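Local structure of 5-cytosine DNA methyltransferase (Entamoeba histolytica, 3QV2) at residues A[225-230]-A[248-253]; A[150-155]-A[177-182]; A[87-92]-A[103-108]; A[239-244]-A[297-302]. The protein probably transfers methyl groups to the C5 position of cytosine in tRNA and DNA, as a DNMT2-type enzyme of the class I SAM-binding superfamily. All coordinates share one frame; numbering follows the deposited sequence.

Overall arrangement
Along the chain the order is contact 3, then contact 2, then contacts 1 and 4, whose segments alternate. Contact 2 joins strands 153-159 and 172-178 at one margin of the six-stranded mixed sheet. Contact 3 lies by the S-adenosyl-L-homocysteine pocket, its centre about 25 Å from that of contact 2. Contacts 1 and 4 belong to a second region built round the small parallel sheet 224-226/249-251 and the start of helix 298-306; their centres are about 18 Å apart, and Tyr239 OH of contact 4 meets Ser248 O of contact 1. Contacts 1 and 2 lie on opposite sides of the chain's centre, their own centres about 42 Å apart.

Contact 1: A[225-230]-A[248-253]; sequences VGKDDK and SIYCPI
Val225 pairs in parallel with Tyr250, and the backbone bonds straddle this pair: Val225 N donates to Ile249 O at 3.1 Å, while Cys251 N reaches Val225 O at 2.8 Å. These are the two strands of the small parallel sheet 224-226/249-251, and just ahead of the second one Ser248 OG bonds Asp223. Tyr250 CA also turns its hydrogen toward Val225 O. The Tyr250 ring meets the turn of the other segment. Its CG stands anti to the backbone N (chi1 174°), and its CE1 edge meets the peptide joining Gly226 to Lys227, with CE1 3.2 Å from Lys227 N and the peptide atoms close to the ring plane. Lys227 crosses the phenol obliquely. A bend at chi3 (59°) returns its aliphatic chain so that CE comes 3.1 Å from Tyr250 OH, while CB touches the same oxygen from nearer the backbone. On the same face of the little sheet as Tyr250, Val225 places CG2 3.4 Å from Ile249 O. The type I turn from Gly226 to Asp229 is closed by Asp229 N to Gly226 O and tightened by Gly226 N, which gives its hydrogen to Asp229 OD2; that carboxylate oxygen also accepts from Phe257 N. One water accepts from Lys227 N, donates to Cys251 O at 2.6 Å and hydrogen-bonds Tyr250 OH. A second links Lys227 NZ to Pro252 O. The chemistry thus changes along the pair: direct peptide bonds hold the strands, and where they diverge water bridges the turn, the phenol and the lysine ammonium to the carbonyls of Cys251 and Pro252.

Contact 2: A[150-155]-A[177-182]; sequences NQYYIK and ARLTPF
Tyr153 N donates to Arg178 O at 2.7 Å, and Arg178 N returns a bond to Tyr153 O, making these residues a hydrogen-bonded antiparallel pair. Tyr152 and Leu179 meet just beyond it: Leu179 CD2 sits 3.5 Å from the centroid of the Tyr152 ring, almost squarely over its face. Tyr153 lies beside Pro181, pointing the same way, with Pro181 CB 3.8 Å from the Tyr153 ring centroid, while the ring's edge borders Leu179 O. Lys155 CG and Arg178 NE lie over opposite faces of the Phe182 ring, Lys155 CG 3.7 Å from Phe182 CD2, and the same ring stacks with Tyr320. The Arg178 guanidinium is fixed in its rotation by NE to Thr180 O and NH2 to Pro181 O, both acceptors lying in its plane, and NH1 forms a salt bridge with Asp323. A water spans Gln151 O and Leu179 O. Before the strand, Gln151, at positive phi, completes the Schellman motif that ends helix 138-149. Strand 153-159 is thus added antiparallel at the margin of the main sheet beside 172-178; Ile154 packs on helix 138-149, and Ala177 reaches Ile126 of strand 125-130 on the inner side.

Contact 3: A[87-92]-A[103-108]; sequences QPYNNS and PRAKSV
Gln87 and Arg104 cross at about a right angle, the glutamine presenting its aliphatic base to a flat guanidinium. Gln87 CB lies over one face of that group, displaced toward its rim, 3.2 Å from Arg104 NH2 and 3.4 Å from Arg104 CZ. Gln87 CG is 3.6 Å from Arg104 NH2, and the amide plane is turned 38° from that of the guanidinium. In Arg104, bends at chi2 (114°) and chi3 (116°) turn CD and then NE off an extended course. Its NH1 is paired with Asp102 in a salt bridge, so the charge has its partner on its own side of the contact while a face rests on hydrocarbon. Next to this pair the contact is apolar. Pro88 sets its CG 3.8 Å from Arg104 CB and 4.3 Å from Ala105 CB. Tyr89 approaches with its hydroxyl: OH lies 3.7 Å from Ala105 CB and 4.0 Å from Val108 CG1, whereas Pro88 CB covers the centre of one face of the Tyr89 ring. No hydrogen bond joins the two segments, and the fit depends on shape. Asn90 caps the following helix 91-94 through OD1 to Ile93 N. Tyr89 follows closely on the predicted catalytic Cys86, and Ser107 touches the bound S-adenosyl-L-homocysteine, so the contact borders the cofactor pocket. The 103-108 segment runs into helix 106-115. Helix 138-149 packs against the contact through Val139, which touches Tyr89, Ala105 and Val108 alike; Phe134, just ahead of that helix, meets the Tyr89 ring edge-to-face.

Contact 4: A[239-244]-A[297-302]; sequences YTKIVE and TDKQQY
Tyr239 points an edge of its ring at the face of Tyr302, a T-shaped pair with centroids 5.4 Å apart and planes at 80°; the closest atoms are Tyr239 CD2 and Tyr302 CE1, 3.7 Å apart. Tyr239 holds CG anti to its backbone N (chi1 -177°), whereas Tyr302 turns CG anti to its carbonyl carbon. Thr240, at positive phi, adds a methyl: CG2 stands over the Tyr302 face, offset toward the rim, 3.5 Å from Tyr302 CE2. Its OG1 lies between the backbone N and the carbonyl carbon (chi1 77°), beside Lys299 CE at 3.4 Å. Lys299 bends at chi2 and chi4, and its NZ lies 3.3 Å from the methylene CD of Lys241. The two ammonium groups, Lys241 NZ and Lys299 NZ, are 5.1 Å apart and probably repel mildly. Both phenols are fixed beyond the pair: Tyr239 OH bonds Ser248 O and Phe274 N, and Tyr302 OH bonds Phe274 O. Thr297 occupies the N-cap position, and its backbone N donates to Gln300 OE1. With Tyr302 about 12 Å from the bound S-adenosyl-L-homocysteine, away from the cofactor, the T-shaped tyrosine pair and a CH-pi methyl join the loop between strands 224-226 and 249-251 to the N-terminal part of helix 298-306.

Contact 1: A[225-230]-A[248-253]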
# COMPACT_ATOMS: atom_id res chain seq x y z
N VAL A 225 3.14 -16.83 -14.09
CA VAL A 225 3.74 -17.58 -12.98
C VAL A 225 2.93 -18.82 -12.63
O VAL A 225 1.72 -18.87 -12.85
CB VAL A 225 3.87 -16.70 -11.72
CG1 VAL A 225 4.82 -15.54 -11.98
CG2 VAL A 225 2.51 -16.19 -11.29
N GLY A 226 3.61 -19.81 -12.07
CA GLY A 226 2.96 -21.02 -11.58
C GLY A 226 2.98 -21.03 -10.06
O GLY A 226 3.59 -20.17 -9.44
N LYS A 227 2.31 -22.01 -9.47
CA LYS A 227 2.16 -22.06 -8.02
C LYS A 227 3.49 -22.11 -7.28
O LYS A 227 3.55 -21.86 -6.07
CB LYS A 227 1.29 -23.25 -7.61
CG LYS A 227 1.85 -24.61 -8.02
CD LYS A 227 0.87 -25.72 -7.68
CE LYS A 227 -0.46 -25.52 -8.37
NZ LYS A 227 -1.42 -26.61 -8.07
N ASP A 228 4.57 -22.43 -7.99
CA ASP A 228 5.88 -22.58 -7.36
C ASP A 228 6.89 -21.49 -7.75
O ASP A 228 7.96 -21.39 -7.15
CB ASP A 228 6.46 -23.97 -7.64
CG ASP A 228 5.76 -25.06 -6.85
OD1 ASP A 228 5.15 -24.74 -5.81
OD2 ASP A 228 5.81 -26.23 -7.28
N ASP A 229 6.55 -20.69 -8.75
CA ASP A 229 7.46 -19.66 -9.24
C ASP A 229 7.88 -18.66 -8.16
O ASP A 229 7.16 -18.46 -7.18
CB ASP A 229 6.86 -18.93 -10.45
CG ASP A 229 7.07 -19.68 -11.74
OD1 ASP A 229 8.20 -19.65 -12.27
OD2 ASP A 229 6.11 -20.30 -12.24
N LYS A 230 9.04 -18.05 -8.35
CA LYS A 230 9.64 -17.18 -7.33
C LYS A 230 8.69 -16.15 -6.75
O LYS A 230 8.55 -16.04 -5.53
CB LYS A 230 10.89 -16.48 -7.89
CG LYS A 230 12.10 -17.38 -8.01
CD LYS A 230 13.34 -16.58 -8.38
CE LYS A 230 14.58 -17.47 -8.46
NZ LYS A 230 15.80 -16.68 -8.78
N SER A 248 1.03 -9.93 -12.63
CA SER A 248 1.20 -11.22 -13.28
C SER A 248 -0.13 -11.96 -13.37
O SER A 248 -1.10 -11.60 -12.70
CB SER A 248 2.20 -12.08 -12.50
OG SER A 248 3.44 -11.42 -12.34
N ILE A 249 -0.18 -12.99 -14.21
CA ILE A 249 -1.32 -13.90 -14.25
C ILE A 249 -0.84 -15.31 -13.90
O ILE A 249 0.35 -15.58 -13.90
CB ILE A 249 -2.03 -13.90 -15.61
CG1 ILE A 249 -1.05 -14.28 -16.73
CG2 ILE A 249 -2.67 -12.55 -15.88
CD1 ILE A 249 -1.70 -14.39 -18.09
N TYR A 250 -1.79 -16.20 -13.60
CA TYR A 250 -1.45 -17.50 -13.04
C TYR A 250 -1.72 -18.68 -13.97
O TYR A 250 -2.76 -18.74 -14.64
CB TYR A 250 -2.18 -17.70 -11.71
CG TYR A 250 -2.02 -19.08 -11.11
CD1 TYR A 250 -0.78 -19.54 -10.70
CD2 TYR A 250 -3.12 -19.91 -10.93
CE1 TYR A 250 -0.63 -20.80 -10.14
CE2 TYR A 250 -2.98 -21.17 -10.38
CZ TYR A 250 -1.73 -21.61 -9.98
OH TYR A 250 -1.59 -22.86 -9.43
N CYS A 251 -0.77 -19.62 -14.00
CA CYS A 251 -0.94 -20.87 -14.73
C CYS A 251 -1.03 -22.02 -13.74
O CYS A 251 -0.07 -22.31 -13.03
CB CYS A 251 0.24 -21.09 -15.69
SG CYS A 251 0.14 -22.62 -16.66
N PRO A 252 -2.20 -22.68 -13.70
CA PRO A 252 -2.48 -23.75 -12.74
C PRO A 252 -2.00 -25.11 -13.23
O PRO A 252 -2.13 -26.10 -12.51
CB PRO A 252 -4.02 -23.75 -12.66
CG PRO A 252 -4.50 -22.77 -13.74
CD PRO A 252 -3.33 -22.47 -14.61
N ILE A 253 -1.44 -25.15 -14.43
CA ILE A 253 -0.99 -26.40 -15.02
C ILE A 253 0.47 -26.71 -14.68
O ILE A 253 0.85 -27.87 -14.55
CB ILE A 253 -1.19 -26.41 -16.56
CG1 ILE A 253 -2.50 -27.11 -16.91
CG2 ILE A 253 -0.03 -27.10 -17.25
CD1 ILE A 253 -3.73 -26.49 -16.28
O HOH W 1 0.57 -24.01 -11.15
O HOH W 2 -3.54 -25.76 -9.84

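Contact 2: A[150-155]-A[177-182]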
# COMPACT_ATOMS: atom_id res chain seq x y z
N ASN A 150 11.19 20.73 12.77
CA ASN A 150 10.28 20.49 13.88
C ASN A 150 10.74 19.37 14.81
O ASN A 150 9.93 18.74 15.49
CB ASN A 150 8.86 20.23 13.38
CG ASN A 150 8.18 21.49 12.87
OD1 ASN A 150 7.54 22.22 13.63
ND2 ASN A 150 8.33 21.76 11.58
N GLN A 151 12.05 19.12 14.83
CA GLN A 151 12.69 18.25 15.81
C GLN A 151 12.41 16.75 15.64
O GLN A 151 12.44 16.00 16.62
CB GLN A 151 12.31 18.68 17.23
CG GLN A 151 12.39 20.19 17.48
CD GLN A 151 13.80 20.74 17.30
OE1 GLN A 151 14.73 20.00 16.97
NE2 GLN A 151 13.95 22.04 17.52
N TYR A 152 12.16 16.32 14.41
CA TYR A 152 11.91 14.91 14.14
C TYR A 152 13.18 14.15 13.78
O TYR A 152 14.09 14.71 13.15
CB TYR A 152 10.89 14.74 13.02
CG TYR A 152 9.45 14.88 13.45
CD1 TYR A 152 8.73 13.78 13.91
CD2 TYR A 152 8.80 16.11 13.40
CE1 TYR A 152 7.41 13.90 14.30
CE2 TYR A 152 7.48 16.24 13.80
CZ TYR A 152 6.79 15.14 14.25
OH TYR A 152 5.48 15.27 14.64
N TYR A 153 13.25 12.89 14.19
CA TYR A 153 14.28 11.98 13.71
C TYR A 153 13.69 11.15 12.58
O TYR A 153 12.59 10.61 12.71
CB TYR A 153 14.77 11.07 14.84
CG TYR A 153 15.50 11.81 15.94
CD1 TYR A 153 16.88 11.96 15.91
CD2 TYR A 153 14.80 12.36 17.01
CE1 TYR A 153 17.54 12.64 16.92
CE2 TYR A 153 15.46 13.04 18.02
CZ TYR A 153 16.83 13.17 17.97
OH TYR A 153 17.48 13.84 18.97
N ILE A 154 14.41 11.03 11.47
CA ILE A 154 13.86 10.39 10.29
C ILE A 154 14.72 9.24 9.77
O ILE A 154 15.90 9.41 9.49
CB ILE A 154 13.66 11.41 9.15
CG1 ILE A 154 12.85 12.61 9.63
CG2 ILE A 154 12.98 10.75 7.95
CD1 ILE A 154 12.70 13.70 8.60
N LYS A 155 14.10 8.07 9.65
CA LYS A 155 14.72 6.94 8.98
C LYS A 155 13.84 6.46 7.84
O LYS A 155 12.62 6.33 7.98
CB LYS A 155 14.98 5.79 9.96
CG LYS A 155 16.11 6.07 10.94
CD LYS A 155 16.97 4.84 11.15
CE LYS A 155 18.15 5.15 12.05
NZ LYS A 155 19.01 6.24 11.51
N ALA A 177 9.28 8.64 10.93
CA ALA A 177 9.67 9.84 11.67
C ALA A 177 9.07 9.84 13.08
O ALA A 177 7.94 9.42 13.28
CB ALA A 177 9.25 11.09 10.92
N ARG A 178 9.86 10.31 14.04
CA ARG A 178 9.40 10.40 15.42
C ARG A 178 10.27 11.38 16.20
O ARG A 178 11.33 11.80 15.74
CB ARG A 178 9.41 9.02 16.09
CG ARG A 178 10.79 8.46 16.36
CD ARG A 178 10.72 7.00 16.78
NE ARG A 178 11.93 6.57 17.47
CZ ARG A 178 12.18 5.31 17.80
NH1 ARG A 178 11.32 4.36 17.49
NH2 ARG A 178 13.31 5.01 18.43
N LEU A 179 9.82 11.75 17.40
CA LEU A 179 10.49 12.77 18.19
C LEU A 179 11.62 12.22 19.05
O LEU A 179 12.37 12.97 19.67
CB LEU A 179 9.47 13.52 19.05
CG LEU A 179 8.31 14.16 18.28
CD1 LEU A 179 7.29 14.75 19.23
CD2 LEU A 179 8.83 15.21 17.32
N THR A 180 11.73 10.89 19.10
CA THR A 180 12.82 10.25 19.82
C THR A 180 13.80 9.63 18.84
O THR A 180 13.40 9.09 17.81
CB THR A 180 12.30 9.16 20.78
OG1 THR A 180 11.71 8.10 20.02
CG2 THR A 180 11.27 9.74 21.74
N PRO A 181 15.10 9.71 19.15
CA PRO A 181 16.12 9.11 18.28
C PRO A 181 16.03 7.59 18.26
O PRO A 181 15.61 6.99 19.25
CB PRO A 181 17.44 9.56 18.92
CG PRO A 181 17.10 9.81 20.35
CD PRO A 181 15.70 10.35 20.34
N PHE A 182 16.40 6.99 17.14
CA PHE A 182 16.39 5.53 17.01
C PHE A 182 17.66 4.93 17.60
O PHE A 182 18.75 5.14 17.07
CB PHE A 182 16.25 5.12 15.54
CG PHE A 182 14.96 5.58 14.91
CD1 PHE A 182 13.87 4.73 14.84
CD2 PHE A 182 14.85 6.85 14.37
CE1 PHE A 182 12.69 5.15 14.25
CE2 PHE A 182 13.68 7.28 13.78
CZ PHE A 182 12.59 6.42 13.72
O HOH W 3 12.67 15.65 19.33
O HOH W 4 19.91 6.12 14.79

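Contact 3: A[87-92]-A[103-108]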
# COMPACT_ATOMS: atom_id res chain seq x y z
N GLN A 87 0.76 9.64 -7.91
CA GLN A 87 0.79 10.05 -9.31
C GLN A 87 1.85 11.12 -9.62
O GLN A 87 2.58 11.00 -10.60
CB GLN A 87 -0.59 10.53 -9.76
CG GLN A 87 -1.68 9.47 -9.70
CD GLN A 87 -2.45 9.50 -8.39
OE1 GLN A 87 -1.93 9.92 -7.36
NE2 GLN A 87 -3.70 9.06 -8.44
N PRO A 88 1.94 12.17 -8.79
CA PRO A 88 2.85 13.28 -9.09
C PRO A 88 4.32 12.87 -9.19
O PRO A 88 5.13 13.64 -9.69
CB PRO A 88 2.67 14.21 -7.88
CG PRO A 88 1.32 13.88 -7.34
CD PRO A 88 1.17 12.41 -7.55
N TYR A 89 4.65 11.66 -8.74
CA TYR A 89 6.05 11.30 -8.56
C TYR A 89 6.58 10.31 -9.60
O TYR A 89 6.93 9.17 -9.27
CB TYR A 89 6.28 10.79 -7.13
CG TYR A 89 5.60 11.69 -6.12
CD1 TYR A 89 6.06 12.98 -5.90
CD2 TYR A 89 4.49 11.25 -5.42
CE1 TYR A 89 5.44 13.81 -4.99
CE2 TYR A 89 3.86 12.08 -4.50
CZ TYR A 89 4.34 13.35 -4.30
OH TYR A 89 3.72 14.18 -3.39
N ASN A 90 6.65 10.77 -10.84
CA ASN A 90 7.35 10.05 -11.90
C ASN A 90 8.44 10.95 -12.47
O ASN A 90 8.46 12.15 -12.21
CB ASN A 90 6.39 9.62 -13.00
CG ASN A 90 5.59 10.77 -13.56
OD1 ASN A 90 6.11 11.61 -14.29
ND2 ASN A 90 4.30 10.82 -13.23
N ASN A 91 9.36 10.37 -13.24
CA ASN A 91 10.47 11.13 -13.80
C ASN A 91 10.03 12.24 -14.76
O ASN A 91 10.66 13.29 -14.84
CB ASN A 91 11.47 10.20 -14.49
CG ASN A 91 12.29 9.39 -13.51
OD1 ASN A 91 12.76 9.91 -12.50
ND2 ASN A 91 12.46 8.10 -13.79
N SER A 92 8.93 12.00 -15.47
CA SER A 92 8.41 12.99 -16.40
C SER A 92 8.04 14.29 -15.68
O SER A 92 8.50 15.37 -16.04
CB SER A 92 7.19 12.44 -17.14
OG SER A 92 6.65 13.41 -18.02
N PRO A 103 -1.47 19.41 -8.34
CA PRO A 103 -2.64 19.52 -7.46
C PRO A 103 -2.86 18.29 -6.58
O PRO A 103 -3.45 18.42 -5.50
CB PRO A 103 -3.81 19.69 -8.45
CG PRO A 103 -3.28 19.24 -9.77
CD PRO A 103 -1.82 19.57 -9.76
N ARG A 104 -2.40 17.12 -7.01
CA ARG A 104 -2.57 15.90 -6.24
C ARG A 104 -1.60 15.82 -5.06
O ARG A 104 -1.72 14.94 -4.21
CB ARG A 104 -2.42 14.66 -7.12
CG ARG A 104 -3.35 14.63 -8.32
CD ARG A 104 -2.58 14.72 -9.62
NE ARG A 104 -2.72 13.52 -10.43
CZ ARG A 104 -1.90 13.18 -11.42
NH1 ARG A 104 -0.86 13.95 -11.72
NH2 ARG A 104 -2.11 12.07 -12.10
N ALA A 105 -0.64 16.74 -5.02
CA ALA A 105 0.31 16.80 -3.93
C ALA A 105 -0.09 17.88 -2.93
O ALA A 105 0.51 18.01 -1.86
CB ALA A 105 1.71 17.06 -4.46
N LYS A 106 -1.11 18.65 -3.29
CA LYS A 106 -1.56 19.77 -2.48
C LYS A 106 -1.95 19.36 -1.06
O LYS A 106 -1.69 20.09 -0.10
CB LYS A 106 -2.74 20.48 -3.16
CG LYS A 106 -3.13 21.80 -2.53
CD LYS A 106 -4.15 22.54 -3.39
CE LYS A 106 -4.49 23.90 -2.81
NZ LYS A 106 -5.12 23.79 -1.47
N SER A 107 -2.56 18.19 -0.93
CA SER A 107 -3.01 17.71 0.37
C SER A 107 -1.86 17.38 1.32
O SER A 107 -1.90 17.74 2.50
CB SER A 107 -3.94 16.50 0.21
OG SER A 107 -3.35 15.52 -0.63
N VAL A 108 -0.84 16.70 0.82
CA VAL A 108 0.28 16.29 1.65
C VAL A 108 1.18 17.46 2.02
O VAL A 108 1.77 17.50 3.10
CB VAL A 108 1.11 15.16 1.00
CG1 VAL A 108 1.89 15.70 -0.19
CG2 VAL A 108 2.06 14.54 2.01

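Contact 4: A[239-244]-A[297-302]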
# COMPACT_ATOMS: atom_id res chain seq x y z
N TYR A 239 -5.22 -3.58 -13.13
CA TYR A 239 -5.05 -5.01 -13.34
C TYR A 239 -6.31 -5.61 -13.95
O TYR A 239 -7.42 -5.25 -13.56
CB TYR A 239 -4.70 -5.71 -12.02
CG TYR A 239 -4.43 -7.19 -12.15
CD1 TYR A 239 -3.38 -7.67 -12.91
CD2 TYR A 239 -5.23 -8.12 -11.48
CE1 TYR A 239 -3.13 -9.03 -13.02
CE2 TYR A 239 -4.99 -9.47 -11.58
CZ TYR A 239 -3.94 -9.93 -12.35
OH TYR A 239 -3.71 -11.28 -12.45
N THR A 240 -6.13 -6.50 -14.92
CA THR A 240 -7.22 -7.12 -15.68
C THR A 240 -7.86 -6.16 -16.70
O THR A 240 -8.79 -6.53 -17.41
CB THR A 240 -8.33 -7.73 -14.79
OG1 THR A 240 -9.17 -6.70 -14.26
CG2 THR A 240 -7.72 -8.53 -13.65
N LYS A 241 -7.34 -4.94 -16.76
CA LYS A 241 -7.81 -3.96 -17.73
C LYS A 241 -6.70 -3.69 -18.74
O LYS A 241 -6.92 -3.73 -19.95
CB LYS A 241 -8.23 -2.66 -17.04
CG LYS A 241 -9.14 -1.76 -17.88
CD LYS A 241 -10.51 -2.39 -18.08
CE LYS A 241 -11.47 -1.45 -18.78
NZ LYS A 241 -11.02 -1.12 -20.16
N ILE A 242 -5.51 -3.40 -18.23
CA ILE A 242 -4.33 -3.23 -19.07
C ILE A 242 -3.39 -4.41 -18.85
O ILE A 242 -3.14 -4.81 -17.71
CB ILE A 242 -3.58 -1.92 -18.75
CG1 ILE A 242 -4.33 -0.72 -19.33
CG2 ILE A 242 -2.17 -1.96 -19.31
CD1 ILE A 242 -5.65 -0.42 -18.64
N VAL A 243 -2.88 -4.96 -19.94
CA VAL A 243 -2.06 -6.17 -19.88
C VAL A 243 -0.71 -5.96 -19.20
O VAL A 243 -0.37 -6.66 -18.25
CB VAL A 243 -1.84 -6.77 -21.29
CG1 VAL A 243 -0.86 -7.93 -21.22
CG2 VAL A 243 -3.16 -7.20 -21.90
N GLU A 244 0.05 -4.99 -19.69
CA GLU A 244 1.44 -4.81 -19.25
C GLU A 244 1.58 -3.99 -17.97
O GLU A 244 0.94 -2.95 -17.80
CB GLU A 244 2.27 -4.18 -20.36
CG GLU A 244 2.26 -4.96 -21.66
CD GLU A 244 3.10 -4.31 -22.74
OE1 GLU A 244 4.34 -4.34 -22.63
OE2 GLU A 244 2.52 -3.76 -23.70
N THR A 297 -17.91 -4.16 -8.19
CA THR A 297 -17.41 -5.06 -9.23
C THR A 297 -15.94 -5.42 -8.98
O THR A 297 -15.27 -4.79 -8.16
CB THR A 297 -17.54 -4.45 -10.63
OG1 THR A 297 -16.82 -3.21 -10.69
CG2 THR A 297 -19.01 -4.20 -10.97
N ASP A 298 -15.44 -6.41 -9.71
CA ASP A 298 -14.05 -6.82 -9.58
C ASP A 298 -13.11 -5.68 -9.95
O ASP A 298 -12.09 -5.47 -9.29
CB ASP A 298 -13.75 -8.05 -10.45
CG ASP A 298 -14.40 -9.31 -9.91
OD1 ASP A 298 -14.85 -9.30 -8.74
OD2 ASP A 298 -14.44 -10.32 -10.64
N LYS A 299 -13.46 -4.94 -10.99
CA LYS A 299 -12.67 -3.78 -11.41
C LYS A 299 -12.46 -2.80 -10.27
O LYS A 299 -11.33 -2.40 -9.98
CB LYS A 299 -13.34 -3.08 -12.60
CG LYS A 299 -13.36 -3.90 -13.87
CD LYS A 299 -11.95 -4.25 -14.33
CE LYS A 299 -11.98 -5.17 -15.54
NZ LYS A 299 -12.65 -4.55 -16.72
N GLN A 300 -13.55 -2.42 -9.61
CA GLN A 300 -13.50 -1.48 -8.49
C GLN A 300 -12.61 -2.00 -7.36
O GLN A 300 -11.88 -1.23 -6.74
CB GLN A 300 -14.91 -1.19 -7.98
CG GLN A 300 -15.78 -0.40 -8.96
CD GLN A 300 -17.23 -0.35 -8.54
OE1 GLN A 300 -17.75 -1.30 -7.95
NE2 GLN A 300 -17.90 0.76 -8.84
N GLN A 301 -12.68 -3.30 -7.11
CA GLN A 301 -11.86 -3.92 -6.06
C GLN A 301 -10.40 -3.98 -6.48
O GLN A 301 -9.50 -3.70 -5.69
CB GLN A 301 -12.38 -5.32 -5.74
CG GLN A 301 -13.85 -5.36 -5.35
CD GLN A 301 -14.36 -6.77 -5.15
OE1 GLN A 301 -13.66 -7.64 -4.64
NE2 GLN A 301 -15.60 -7.01 -5.56
N TYR A 302 -10.16 -4.35 -7.74
CA TYR A 302 -8.82 -4.38 -8.30
C TYR A 302 -8.15 -3.02 -8.18
O TYR A 302 -6.98 -2.92 -7.80
CB TYR A 302 -8.87 -4.80 -9.77
CG TYR A 302 -9.01 -6.29 -10.00
CD1 TYR A 302 -8.21 -7.19 -9.32
CD2 TYR A 302 -9.95 -6.78 -10.89
CE1 TYR A 302 -8.33 -8.55 -9.52
CE2 TYR A 302 -10.09 -8.14 -11.10
CZ TYR A 302 -9.28 -9.02 -10.42
OH TYR A 302 -9.41 -10.38 -10.63